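Long-range contact in CBS domain protein (Streptococcus pneumoniae serotype 4, PDB 7LZG), which is of unknown function but, as a tandem pair of CBS domains, probably serves as a regulatory module that senses adenine-nucleotide ligands: residues E107-P119 with F127-A139. Sequence-based numbering, arbitrary orientation.
With PO4 (phosphate ion), chain D; PO4 (phosphate ion), chain C.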
ATOM      1  N   GLU B 107      14.669  12.943   2.107  1.00 36.94           N
ATOM      2  CA  GLU B 107      15.079  11.638   1.604  1.00 38.65           C
ATOM      3  C   GLU B 107      14.107  10.526   1.972  1.00 35.11           C
ATOM      4  O   GLU B 107      14.132   9.468   1.333  1.00 35.38           O
ATOM      5  CB  GLU B 107      16.483  11.279   2.111  1.00 41.82           C
ATOM      6  CG  GLU B 107      16.533  10.709   3.523  1.00 45.49           C
ATOM      7  CD  GLU B 107      17.928  10.252   3.917  1.00 57.89           C
ATOM      8  OE1 GLU B 107      18.886  10.549   3.171  1.00 64.86           O
ATOM      9  OE2 GLU B 107      18.069   9.594   4.969  1.00 60.85           O
ATOM     10  N   VAL B 108      13.258  10.732   2.979  1.00 39.74           N
ATOM     11  CA  VAL B 108      12.209   9.760   3.270  1.00 32.89           C
ATOM     12  C   VAL B 108      11.161   9.771   2.164  1.00 33.11           C
ATOM     13  O   VAL B 108      10.796   8.722   1.621  1.00 33.98           O
ATOM     14  CB  VAL B 108      11.585  10.039   4.648  1.00 29.75           C
ATOM     15  CG1 VAL B 108      10.244   9.333   4.781  1.00 18.58           C
ATOM     16  CG2 VAL B 108      12.530   9.592   5.749  1.00 30.88           C
ATOM     17  N   LEU B 109      10.668  10.961   1.811  1.00 31.77           N
ATOM     18  CA  LEU B 109       9.770  11.080   0.667  1.00 34.38           C
ATOM     19  C   LEU B 109      10.453  10.641  -0.619  1.00 38.66           C
ATOM     20  O   LEU B 109       9.802  10.079  -1.507  1.00 40.80           O
ATOM     21  CB  LEU B 109       9.270  12.517   0.532  1.00 35.18           C
ATOM     22  CG  LEU B 109       8.061  12.956   1.361  1.00 33.40           C
ATOM     23  CD1 LEU B 109       8.350  12.890   2.849  1.00 29.96           C
ATOM     24  CD2 LEU B 109       7.652  14.361   0.961  1.00 41.47           C
ATOM     25  N   HIS B 110      11.757  10.893  -0.738  1.00 51.02           N
ATOM     26  CA  HIS B 110      12.497  10.442  -1.911  1.00 47.83           C
ATOM     27  C   HIS B 110      12.494   8.921  -2.010  1.00 42.80           C
ATOM     28  O   HIS B 110      12.374   8.363  -3.106  1.00 42.94           O
ATOM     29  CB  HIS B 110      13.927  10.981  -1.865  1.00 57.58           C
ATOM     30  CG  HIS B 110      14.826  10.410  -2.917  1.00 76.50           C
ATOM     31  ND1 HIS B 110      14.606  10.589  -4.266  1.00 79.67           N
ATOM     32  CD2 HIS B 110      15.955   9.665  -2.816  1.00 68.08           C
ATOM     33  CE1 HIS B 110      15.556   9.978  -4.951  1.00 80.21           C
ATOM     34  NE2 HIS B 110      16.387   9.409  -4.095  1.00 76.89           N
ATOM     35  N   LYS B 111      12.615   8.232  -0.873  1.00 41.41           N
ATOM     36  CA  LYS B 111      12.597   6.773  -0.885  1.00 38.18           C
ATOM     37  C   LYS B 111      11.183   6.218  -0.998  1.00 39.81           C
ATOM     38  O   LYS B 111      10.995   5.116  -1.524  1.00 39.61           O
ATOM     39  CB  LYS B 111      13.271   6.223   0.372  1.00 31.61           C
ATOM     40  CG  LYS B 111      14.776   6.435   0.420  1.00 36.34           C
ATOM     41  CD  LYS B 111      15.481   5.673  -0.688  1.00 48.02           C
ATOM     42  CE  LYS B 111      16.986   5.862  -0.613  1.00 45.39           C
ATOM     43  NZ  LYS B 111      17.528   5.442   0.707  1.00 46.30           N
ATOM     44  N   LEU B 112      10.186   6.956  -0.514  1.00 39.17           N
ATOM     45  CA  LEU B 112       8.801   6.507  -0.538  1.00 36.25           C
ATOM     46  C   LEU B 112       8.100   6.806  -1.855  1.00 37.54           C
ATOM     47  O   LEU B 112       6.879   6.642  -1.944  1.00 38.58           O
ATOM     48  CB  LEU B 112       8.022   7.129   0.623  1.00 28.20           C
ATOM     49  CG  LEU B 112       8.241   6.410   1.952  1.00 24.76           C
ATOM     50  CD1 LEU B 112       7.538   7.138   3.075  1.00 23.98           C
ATOM     51  CD2 LEU B 112       7.749   4.977   1.850  1.00 30.81           C
ATOM     52  N   VAL B 113       8.835   7.240  -2.875  1.00 37.21           N
ATOM     53  CA  VAL B 113       8.269   7.336  -4.213  1.00 41.58           C
ATOM     54  C   VAL B 113       8.623   6.114  -5.059  1.00 48.25           C
ATOM     55  O   VAL B 113       7.878   5.788  -5.996  1.00 52.24           O
ATOM     56  CB  VAL B 113       8.712   8.639  -4.913  1.00 36.06           C
ATOM     57  CG1 VAL B 113      10.169   8.571  -5.327  1.00 47.27           C
ATOM     58  CG2 VAL B 113       7.825   8.929  -6.106  1.00 34.42           C
ATOM     59  N   ASP B 114       9.711   5.414  -4.739  1.00 51.18           N
ATOM     60  CA  ASP B 114      10.054   4.168  -5.414  1.00 48.14           C
ATOM     61  C   ASP B 114       9.414   2.955  -4.756  1.00 54.04           C
ATOM     62  O   ASP B 114       9.197   1.938  -5.426  1.00 51.31           O
ATOM     63  CB  ASP B 114      11.574   3.985  -5.447  1.00 62.08           C
ATOM     64  CG  ASP B 114      12.287   5.141  -6.119  1.00 75.38           C
ATOM     65  OD1 ASP B 114      11.668   5.800  -6.982  1.00 74.78           O
ATOM     66  OD2 ASP B 114      13.466   5.389  -5.787  1.00 77.63           O
ATOM     67  N   GLU B 115       9.111   3.040  -3.462  1.00 50.68           N
ATOM     68  CA  GLU B 115       8.466   1.964  -2.726  1.00 44.70           C
ATOM     69  C   GLU B 115       7.485   2.571  -1.735  1.00 49.55           C
ATOM     70  O   GLU B 115       7.450   3.787  -1.526  1.00 47.22           O
ATOM     71  CB  GLU B 115       9.493   1.082  -2.007  1.00 41.59           C
ATOM     72  CG  GLU B 115      10.449   1.858  -1.124  1.00 48.68           C
ATOM     73  CD  GLU B 115      11.555   0.991  -0.561  1.00 63.34           C
ATOM     74  OE1 GLU B 115      11.394  -0.246  -0.547  1.00 67.88           O
ATOM     75  OE2 GLU B 115      12.588   1.547  -0.137  1.00 64.54           O
ATOM     76  N   SER B 116       6.672   1.711  -1.125  1.00 43.41           N
ATOM     77  CA  SER B 116       5.690   2.132  -0.137  1.00 37.72           C
ATOM     78  C   SER B 116       6.045   1.689   1.273  1.00 37.03           C
ATOM     79  O   SER B 116       5.257   1.918   2.197  1.00 36.91           O
ATOM     80  CB  SER B 116       4.302   1.595  -0.505  1.00 41.87           C
ATOM     81  OG  SER B 116       4.268   0.182  -0.422  1.00 51.44           O
ATOM     82  N   PHE B 117       7.204   1.066   1.463  1.00 54.57           N
ATOM     83  CA  PHE B 117       7.592   0.502   2.749  1.00 52.63           C
ATOM     84  C   PHE B 117       9.053   0.840   2.992  1.00 50.59           C
ATOM     85  O   PHE B 117       9.926   0.390   2.243  1.00 51.91           O
ATOM     86  CB  PHE B 117       7.371  -1.014   2.764  1.00 54.56           C
ATOM     87  CG  PHE B 117       7.174  -1.589   4.135  1.00 59.48           C
ATOM     88  CD1 PHE B 117       5.925  -1.574   4.735  1.00 54.08           C
ATOM     89  CD2 PHE B 117       8.234  -2.162   4.817  1.00 59.23           C
ATOM     90  CE1 PHE B 117       5.739  -2.111   5.996  1.00 57.29           C
ATOM     91  CE2 PHE B 117       8.055  -2.702   6.075  1.00 54.63           C
ATOM     92  CZ  PHE B 117       6.807  -2.676   6.667  1.00 62.30           C
ATOM     93  N   LEU B 118       9.319   1.632   4.027  1.00 37.94           N
ATOM     94  CA  LEU B 118      10.667   2.130   4.302  1.00 34.91           C
ATOM     95  C   LEU B 118      11.099   1.734   5.706  1.00 32.90           C
ATOM     96  O   LEU B 118      10.693   2.377   6.690  1.00 27.54           O
ATOM     97  CB  LEU B 118      10.722   3.646   4.131  1.00 28.57           C
ATOM     98  CG  LEU B 118      12.108   4.281   4.204  1.00 28.95           C
ATOM     99  CD1 LEU B 118      13.008   3.700   3.130  1.00 32.97           C
ATOM    100  CD2 LEU B 118      12.003   5.789   4.061  1.00 29.05           C
ATOM    101  N   PRO B 119      11.913   0.693   5.854  1.00 35.42           N
ATOM    102  CA  PRO B 119      12.386   0.302   7.184  1.00 37.13           C
ATOM    103  C   PRO B 119      13.452   1.256   7.702  1.00 37.84           C
ATOM    104  O   PRO B 119      14.081   2.006   6.952  1.00 35.52           O
ATOM    105  CB  PRO B 119      12.969  -1.100   6.961  1.00 28.74           C
ATOM    106  CG  PRO B 119      12.500  -1.520   5.588  1.00 24.34           C
ATOM    107  CD  PRO B 119      12.349  -0.254   4.818  1.00 24.02           C
ATOM    108  N   PHE B 127      16.870  -3.895  13.278  1.00 58.50           N
ATOM    109  CA  PHE B 127      15.646  -3.278  12.788  1.00 51.01           C
ATOM    110  C   PHE B 127      14.973  -2.486  13.905  1.00 50.26           C
ATOM    111  O   PHE B 127      14.743  -3.010  14.999  1.00 47.70           O
ATOM    112  CB  PHE B 127      14.701  -4.348  12.243  1.00 41.96           C
ATOM    113  CG  PHE B 127      13.331  -3.840  11.922  1.00 33.19           C
ATOM    114  CD1 PHE B 127      13.111  -3.074  10.792  1.00 33.33           C
ATOM    115  CD2 PHE B 127      12.260  -4.133  12.749  1.00 30.69           C
ATOM    116  CE1 PHE B 127      11.849  -2.607  10.493  1.00 35.90           C
ATOM    117  CE2 PHE B 127      10.996  -3.668  12.456  1.00 30.47           C
ATOM    118  CZ  PHE B 127      10.791  -2.902  11.328  1.00 35.23           C
ATOM    119  N   GLN B 128      14.651  -1.222  13.622  1.00 60.27           N
ATOM    120  CA  GLN B 128      14.096  -0.315  14.618  1.00 61.43           C
ATOM    121  C   GLN B 128      12.687   0.170  14.311  1.00 59.10           C
ATOM    122  O   GLN B 128      11.931   0.437  15.249  1.00 59.84           O
ATOM    123  CB  GLN B 128      15.011   0.910  14.793  1.00 63.34           C
ATOM    124  CG  GLN B 128      16.366   0.601  15.420  1.00 69.37           C
ATOM    125  CD  GLN B 128      16.265   0.243  16.894  1.00 84.18           C
ATOM    126  OE1 GLN B 128      15.913  -0.882  17.252  1.00 86.72           O
ATOM    127  NE2 GLN B 128      16.574   1.203  17.757  1.00 94.20           N
ATOM    128  N   GLY B 129      12.314   0.303  13.044  1.00 56.00           N
ATOM    129  CA  GLY B 129      10.978   0.771  12.716  1.00 50.17           C
ATOM    130  C   GLY B 129      10.805   0.920  11.222  1.00 43.44           C
ATOM    131  O   GLY B 129      11.724   0.668  10.435  1.00 43.43           O
ATOM    132  N   ILE B 130       9.598   1.342  10.835  1.00 36.73           N
ATOM    133  CA  ILE B 130       9.236   1.496   9.431  1.00 35.53           C
ATOM    134  C   ILE B 130       8.500   2.814   9.227  1.00 31.61           C
ATOM    135  O   ILE B 130       7.891   3.364  10.150  1.00 27.17           O
ATOM    136  CB  ILE B 130       8.371   0.321   8.918  1.00 32.90           C
ATOM    137  CG1 ILE B 130       7.158   0.093   9.824  1.00 31.30           C
ATOM    138  CG2 ILE B 130       9.201  -0.944   8.804  1.00 41.24           C
ATOM    139  CD1 ILE B 130       5.874   0.734   9.335  1.00 40.93           C
ATOM    140  N   ILE B 131       8.558   3.314   7.994  1.00 31.83           N
ATOM    141  CA  ILE B 131       7.784   4.467   7.550  1.00 27.08           C
ATOM    142  C   ILE B 131       7.091   4.086   6.251  1.00 27.54           C
ATOM    143  O   ILE B 131       7.748   3.651   5.300  1.00 28.61           O
ATOM    144  CB  ILE B 131       8.667   5.712   7.343  1.00 24.91           C
ATOM    145  CG1 ILE B 131       9.440   6.041   8.621  1.00 24.97           C
ATOM    146  CG2 ILE B 131       7.818   6.897   6.912  1.00 26.67           C
ATOM    147  CD1 ILE B 131      10.427   7.174   8.458  1.00 24.01           C
ATOM    148  N   THR B 132       5.771   4.239   6.213  1.00 29.39           N
ATOM    149  CA  THR B 132       4.980   3.844   5.059  1.00 31.94           C
ATOM    150  C   THR B 132       4.308   5.061   4.437  1.00 27.71           C
ATOM    151  O   THR B 132       4.179   6.116   5.065  1.00 32.53           O
ATOM    152  CB  THR B 132       3.917   2.805   5.441  1.00 27.62           C
ATOM    153  OG1 THR B 132       3.032   3.358   6.422  1.00 31.68           O
ATOM    154  CG2 THR B 132       4.577   1.561   6.010  1.00 30.65           C
ATOM    155  N   ARG B 133       3.884   4.904   3.180  1.00 23.53           N
ATOM    156  CA  ARG B 133       3.089   5.947   2.541  1.00 24.29           C
ATOM    157  C   ARG B 133       1.799   6.192   3.311  1.00 27.20           C
ATOM    158  O   ARG B 133       1.356   7.338   3.454  1.00 28.51           O
ATOM    159  CB  ARG B 133       2.769   5.567   1.095  1.00 27.25           C
ATOM    160  CG  ARG B 133       3.971   5.319   0.205  1.00 26.53           C
ATOM    161  CD  ARG B 133       3.560   5.444  -1.255  1.00 29.98           C
ATOM    162  NE  ARG B 133       4.591   4.994  -2.183  1.00 33.85           N
ATOM    163  CZ  ARG B 133       4.436   4.004  -3.051  1.00 38.56           C
ATOM    164  NH1 ARG B 133       3.300   3.332  -3.137  1.00 41.49           N
ATOM    165  NH2 ARG B 133       5.441   3.688  -3.862  1.00 41.84           N
ATOM    166  N   LYS B 134       1.181   5.118   3.808  1.00 24.97           N
ATOM    167  CA  LYS B 134      -0.011   5.255   4.637  1.00 22.65           C
ATOM    168  C   LYS B 134       0.275   6.092   5.875  1.00 22.95           C
ATOM    169  O   LYS B 134      -0.542   6.932   6.270  1.00 24.33           O
ATOM    170  CB  LYS B 134      -0.524   3.869   5.029  1.00 31.97           C
ATOM    171  CG  LYS B 134      -1.660   3.865   6.036  1.00 39.37           C
ATOM    172  CD  LYS B 134      -1.843   2.476   6.630  1.00 43.86           C
ATOM    173  CE  LYS B 134      -2.992   2.439   7.624  1.00 61.05           C
ATOM    174  NZ  LYS B 134      -4.309   2.652   6.964  1.00 72.17           N
ATOM    175  N   SER B 135       1.437   5.885   6.495  1.00 20.50           N
ATOM    176  CA  SER B 135       1.753   6.595   7.730  1.00 24.78           C
ATOM    177  C   SER B 135       2.041   8.068   7.469  1.00 25.16           C
ATOM    178  O   SER B 135       1.712   8.927   8.296  1.00 26.62           O
ATOM    179  CB  SER B 135       2.937   5.924   8.424  1.00 28.54           C
ATOM    180  OG  SER B 135       4.069   5.872   7.577  1.00 25.81           O
ATOM    181  N   ILE B 136       2.656   8.381   6.328  1.00 24.62           N
ATOM    182  CA  ILE B 136       2.918   9.775   5.992  1.00 22.77           C
ATOM    183  C   ILE B 136       1.621  10.492   5.643  1.00 23.58           C
ATOM    184  O   ILE B 136       1.423  11.659   6.007  1.00 25.27           O
ATOM    185  CB  ILE B 136       3.953   9.866   4.853  1.00 22.94           C
ATOM    186  CG1 ILE B 136       5.367   9.827   5.433  1.00 21.61           C
ATOM    187  CG2 ILE B 136       3.743  11.118   4.011  1.00 22.88           C
ATOM    188  CD1 ILE B 136       6.444  10.239   4.463  1.00 28.59           C
ATOM    189  N   LEU B 137       0.713   9.807   4.945  1.00 23.91           N
ATOM    190  CA  LEU B 137      -0.590  10.403   4.667  1.00 24.30           C
ATOM    191  C   LEU B 137      -1.345  10.710   5.951  1.00 27.14           C
ATOM    192  O   LEU B 137      -2.096  11.689   6.007  1.00 29.59           O
ATOM    193  CB  LEU B 137      -1.416   9.484   3.771  1.00 23.76           C
ATOM    194  CG  LEU B 137      -1.255   9.758   2.276  1.00 21.57           C
ATOM    195  CD1 LEU B 137      -2.323   9.033   1.501  1.00 30.52           C
ATOM    196  CD2 LEU B 137      -1.325  11.246   2.003  1.00 30.60           C
ATOM    197  N   LYS B 138      -1.158   9.894   6.992  1.00 27.50           N
ATOM    198  CA  LYS B 138      -1.735  10.224   8.289  1.00 28.23           C
ATOM    199  C   LYS B 138      -1.141  11.515   8.836  1.00 27.68           C
ATOM    200  O   LYS B 138      -1.837  12.300   9.490  1.00 31.67           O
ATOM    201  CB  LYS B 138      -1.523   9.077   9.277  1.00 30.66           C
ATOM    202  CG  LYS B 138      -2.512   7.933   9.138  1.00 42.23           C
ATOM    203  CD  LYS B 138      -2.457   7.011  10.347  1.00 55.89           C
ATOM    204  CE  LYS B 138      -3.523   5.930  10.271  1.00 76.89           C
ATOM    205  NZ  LYS B 138      -3.535   5.076  11.489  1.00 81.93           N
ATOM    206  N   ALA B 139       0.145  11.755   8.567  1.00 27.55           N
ATOM    207  CA  ALA B 139       0.794  12.961   9.065  1.00 27.93           C
ATOM    208  C   ALA B 139       0.234  14.203   8.387  1.00 26.04           C
ATOM    209  O   ALA B 139      -0.100  15.188   9.055  1.00 26.72           O
ATOM    210  CB  ALA B 139       2.306  12.868   8.861  1.00 26.56           C
TER
HETATM  211  P   PO4 D 202       4.677   0.793  -6.290  1.00 80.26           P
HETATM  212  O1  PO4 D 202       4.608   0.427  -4.826  1.00 63.72           O
HETATM  213  O2  PO4 D 202       5.002  -0.439  -7.099  1.00 90.01           O
HETATM  214  O3  PO4 D 202       5.752   1.832  -6.504  1.00 56.19           O
HETATM  215  O4  PO4 D 202       3.344   1.350  -6.731  1.00 75.25           O
HETATM  216  P   PO4 C 201      -3.757   0.065   3.795  1.00119.06           P
HETATM  217  O1  PO4 C 201      -2.379  -0.552   3.813  1.00 99.81           O
HETATM  218  O2  PO4 C 201      -4.336   0.056   5.190  1.00112.79           O
HETATM  219  O3  PO4 C 201      -3.666   1.490   3.306  1.00 88.27           O
HETATM  220  O4  PO4 C 201      -4.656  -0.723   2.871  1.00 87.84           O
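Phe127 meets Pro119 at the start of strand 127-132, its ring edge turned to Pro119 CB, while the backbone N of Gly129 lies over the centre of the same ring. A classic bulge at Gln128 and Gly129, opposite Val120, precedes the Ile130-Pro119 pair. Ile130 sends CG2 obliquely against the Phe117 ring, 3.4 Å from CE2. On the other face of the sheet, Ile131 is paired with Leu118 through two backbone bonds, Ile131 N to Leu118 O (2.7 Å) and Leu118 N to Ile131 O (2.9 Å). A chi1 of -56° turns Ile131 CG2 away from its own N and onto Val108 CG1 of helix 105-111 and Leu112 CD1 just after it. Thr132, N-cap of helix 133-140, lays CG2 alongside the Phe117 ring at CD1, and its O accepts from Ile136 N. Arg133, extended from CG to NE, crosses to the turn after helix 105-111: NE donates a nearly straight bond to Leu112 O (2.8 Å, 167°), Ser116 CB lies over one guanidinium face, offset toward its rim, and NH2 donates to O3 of a phosphate ion (3.2 Å), probably from the crystallisation liquor and probably also held by Lys134 of the second subunit. Lys134 NZ donates to O2 of a second phosphate (3.1 Å), probably shared with Arg133 of that subunit. Ile136 CD1 meets Leu112 CD1 tip to tip (3.6 Å) and touches Leu109 CD1. This helix-strand-strand-helix unit, built round a beta hairpin, is the core of the CBS domain fold.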